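Side-chain contact in ribonucleoside-diphosphate reductase small chain 2 (Saccharomyces cerevisiae, PDB 1JK0), which takes part in making deoxyribonucleotides from ribonucleotides and is required for proper folding of its partner small chain and for its assembly with the large subunits: residues Lys158-Phe163 against Gly187-Gly192. Sequence-based numbering, arbitrary orientation.
Sequences KHKAAF and GIFQAG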
ATOM      1  N   LYS B 158     -12.374  27.021   3.658  1.00 81.15           N
ATOM      2  CA  LYS B 158     -13.162  26.691   4.843  1.00 80.96           C
ATOM      3  C   LYS B 158     -14.553  26.207   4.445  1.00 80.55           C
ATOM      4  O   LYS B 158     -15.168  25.417   5.163  1.00 80.01           O
ATOM      5  CB  LYS B 158     -13.285  27.908   5.766  1.00 81.69           C
ATOM      6  CG  LYS B 158     -12.175  28.042   6.808  1.00 82.25           C
ATOM      7  CD  LYS B 158     -12.424  29.249   7.710  1.00 81.98           C
ATOM      8  CE  LYS B 158     -11.530  29.245   8.944  1.00 82.89           C
ATOM      9  NZ  LYS B 158     -11.826  28.107   9.862  1.00 82.40           N
ATOM     10  N   HIS B 159     -15.037  26.685   3.299  1.00 80.04           N
ATOM     11  CA  HIS B 159     -16.349  26.305   2.773  1.00 79.52           C
ATOM     12  C   HIS B 159     -16.259  24.917   2.138  1.00 78.76           C
ATOM     13  O   HIS B 159     -17.220  24.139   2.150  1.00 78.83           O
ATOM     14  CB  HIS B 159     -16.809  27.325   1.726  1.00 81.02           C
ATOM     15  CG  HIS B 159     -16.950  28.718   2.259  1.00 82.28           C
ATOM     16  ND1 HIS B 159     -17.910  29.066   3.187  1.00 83.12           N
ATOM     17  CD2 HIS B 159     -16.242  29.844   2.009  1.00 82.06           C
ATOM     18  CE1 HIS B 159     -17.785  30.346   3.486  1.00 83.18           C
ATOM     19  NE2 HIS B 159     -16.781  30.841   2.785  1.00 83.45           N
ATOM     20  N   LYS B 160     -15.094  24.631   1.564  1.00 77.26           N
ATOM     21  CA  LYS B 160     -14.824  23.346   0.942  1.00 74.75           C
ATOM     22  C   LYS B 160     -14.750  22.341   2.083  1.00 73.29           C
ATOM     23  O   LYS B 160     -15.355  21.276   2.037  1.00 73.56           O
ATOM     24  CB  LYS B 160     -13.483  23.401   0.191  1.00 75.37           C
ATOM     25  CG  LYS B 160     -12.928  22.042  -0.256  1.00 75.47           C
ATOM     26  CD  LYS B 160     -11.596  22.161  -1.005  1.00 74.88           C
ATOM     27  CE  LYS B 160     -11.762  22.778  -2.389  1.00 75.09           C
ATOM     28  NZ  LYS B 160     -10.484  22.822  -3.167  1.00 74.27           N
ATOM     29  N   ALA B 161     -14.016  22.705   3.124  1.00 71.28           N
ATOM     30  CA  ALA B 161     -13.856  21.836   4.272  1.00 70.51           C
ATOM     31  C   ALA B 161     -15.191  21.554   4.956  1.00 70.63           C
ATOM     32  O   ALA B 161     -15.370  20.490   5.557  1.00 70.57           O
ATOM     33  CB  ALA B 161     -12.874  22.459   5.259  1.00 70.29           C
ATOM     34  N   ALA B 162     -16.125  22.501   4.866  1.00 70.82           N
ATOM     35  CA  ALA B 162     -17.438  22.347   5.501  1.00 70.21           C
ATOM     36  C   ALA B 162     -18.278  21.318   4.766  1.00 69.89           C
ATOM     37  O   ALA B 162     -18.992  20.526   5.389  1.00 69.27           O
ATOM     38  CB  ALA B 162     -18.172  23.680   5.539  1.00 70.54           C
ATOM     39  N   PHE B 163     -18.189  21.344   3.439  1.00 69.24           N
ATOM     40  CA  PHE B 163     -18.921  20.412   2.596  1.00 68.66           C
ATOM     41  C   PHE B 163     -18.545  18.987   2.997  1.00 68.25           C
ATOM     42  O   PHE B 163     -19.412  18.169   3.292  1.00 68.36           O
ATOM     43  CB  PHE B 163     -18.585  20.684   1.128  1.00 68.39           C
ATOM     44  CG  PHE B 163     -19.216  19.719   0.166  1.00 67.71           C
ATOM     45  CD1 PHE B 163     -18.513  18.605  -0.285  1.00 67.39           C
ATOM     46  CD2 PHE B 163     -20.499  19.938  -0.311  1.00 66.67           C
ATOM     47  CE1 PHE B 163     -19.078  17.727  -1.198  1.00 66.50           C
ATOM     48  CE2 PHE B 163     -21.072  19.068  -1.222  1.00 66.83           C
ATOM     49  CZ  PHE B 163     -20.359  17.959  -1.669  1.00 67.34           C
ATOM     50  N   GLY B 187     -14.704  15.076  -8.924  1.00 53.74           N
ATOM     51  CA  GLY B 187     -14.955  15.554 -10.273  1.00 53.78           C
ATOM     52  C   GLY B 187     -15.507  16.956 -10.407  1.00 53.05           C
ATOM     53  O   GLY B 187     -15.095  17.698 -11.297  1.00 52.51           O
ATOM     54  N   ILE B 188     -16.443  17.324  -9.542  1.00 53.41           N
ATOM     55  CA  ILE B 188     -17.021  18.656  -9.606  1.00 53.56           C
ATOM     56  C   ILE B 188     -15.966  19.684  -9.242  1.00 53.84           C
ATOM     57  O   ILE B 188     -15.442  20.375 -10.109  1.00 52.52           O
ATOM     58  CB  ILE B 188     -18.215  18.819  -8.634  1.00 54.09           C
ATOM     59  CG1 ILE B 188     -19.295  17.783  -8.953  1.00 53.79           C
ATOM     60  CG2 ILE B 188     -18.791  20.230  -8.756  1.00 53.02           C
ATOM     61  CD1 ILE B 188     -20.498  17.850  -8.042  1.00 53.03           C
ATOM     62  N   PHE B 189     -15.646  19.757  -7.954  1.00 55.48           N
ATOM     63  CA  PHE B 189     -14.674  20.712  -7.448  1.00 57.51           C
ATOM     64  C   PHE B 189     -13.635  21.263  -8.403  1.00 59.35           C
ATOM     65  O   PHE B 189     -13.947  22.121  -9.228  1.00 62.39           O
ATOM     66  CB  PHE B 189     -13.980  20.167  -6.210  1.00 57.89           C
ATOM     67  CG  PHE B 189     -14.698  20.502  -4.951  1.00 59.64           C
ATOM     68  CD1 PHE B 189     -15.929  19.924  -4.669  1.00 59.72           C
ATOM     69  CD2 PHE B 189     -14.187  21.460  -4.081  1.00 61.17           C
ATOM     70  CE1 PHE B 189     -16.649  20.293  -3.544  1.00 61.08           C
ATOM     71  CE2 PHE B 189     -14.899  21.842  -2.948  1.00 62.25           C
ATOM     72  CZ  PHE B 189     -16.138  21.256  -2.680  1.00 62.63           C
ATOM     73  N   GLN B 190     -12.404  20.786  -8.311  1.00 58.58           N
ATOM     74  CA  GLN B 190     -11.355  21.333  -9.160  1.00 58.47           C
ATOM     75  C   GLN B 190     -11.550  21.328 -10.677  1.00 57.89           C
ATOM     76  O   GLN B 190     -10.590  21.510 -11.422  1.00 56.62           O
ATOM     77  CB  GLN B 190     -10.039  20.666  -8.804  1.00 59.82           C
ATOM     78  CG  GLN B 190      -9.644  20.904  -7.374  1.00 60.92           C
ATOM     79  CD  GLN B 190      -8.387  20.174  -7.018  1.00 62.90           C
ATOM     80  OE1 GLN B 190      -8.356  18.948  -7.030  1.00 64.27           O
ATOM     81  NE2 GLN B 190      -7.330  20.919  -6.709  1.00 64.60           N
ATOM     82  N   ALA B 191     -12.785  21.140 -11.139  1.00 58.34           N
ATOM     83  CA  ALA B 191     -13.057  21.135 -12.574  1.00 59.20           C
ATOM     84  C   ALA B 191     -12.611  22.471 -13.157  1.00 60.21           C
ATOM     85  O   ALA B 191     -12.134  22.543 -14.296  1.00 58.37           O
ATOM     86  CB  ALA B 191     -14.545  20.913 -12.835  1.00 58.71           C
ATOM     87  N   GLY B 192     -12.774  23.524 -12.360  1.00 61.62           N
ATOM     88  CA  GLY B 192     -12.370  24.848 -12.788  1.00 63.99           C
ATOM     89  C   GLY B 192     -10.894  24.872 -13.133  1.00 65.61           C
ATOM     90  O   GLY B 192     -10.507  25.361 -14.193  1.00 65.86           O
TER
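Lys160 CE sits at the CD2-CE2 edge of the Phe189 ring, near its plane, while CG and CD of the lysine rise to one side of that plane. Phe189 CE1 lies over one face of the Phe163 ring. This is a packing contact inside the helical bundle of the small-chain, ferritin-like fold. It joins helix 155-166 to the short break between helices 175-188 and 191-200. The two phenylalanine rings meet obliquely, with planes at 52° and centroids 5.7 Å apart. Their nearest atoms are Phe163 CD1 and Phe189 CE1, at 4.1 Å. Ile246 and Ile253 of helix 240-258 also pack on Phe163, and Ala250 of that helix packs on Phe189. Two buried rings and the aliphatic part of a partly exposed lysine make the contact.

Lys160 meets the ring with its methylenes, not with its charge. CG lies anti to the backbone N (chi1 167°), and the bend at chi3 (-71°) brings CE back toward the ring plane. NZ lies past that edge, where a hydrogen bond to Tyr257 OH satisfies it. With an alanine here, the Phe189 edge would probably lose its aliphatic cover and Tyr257 its lysine partner. No hydrogen bond links the two segments. Along the Lys160 chain, CG is 3.3 Å from Phe189 CE2, while CB is 3.8 Å from the same ring atom.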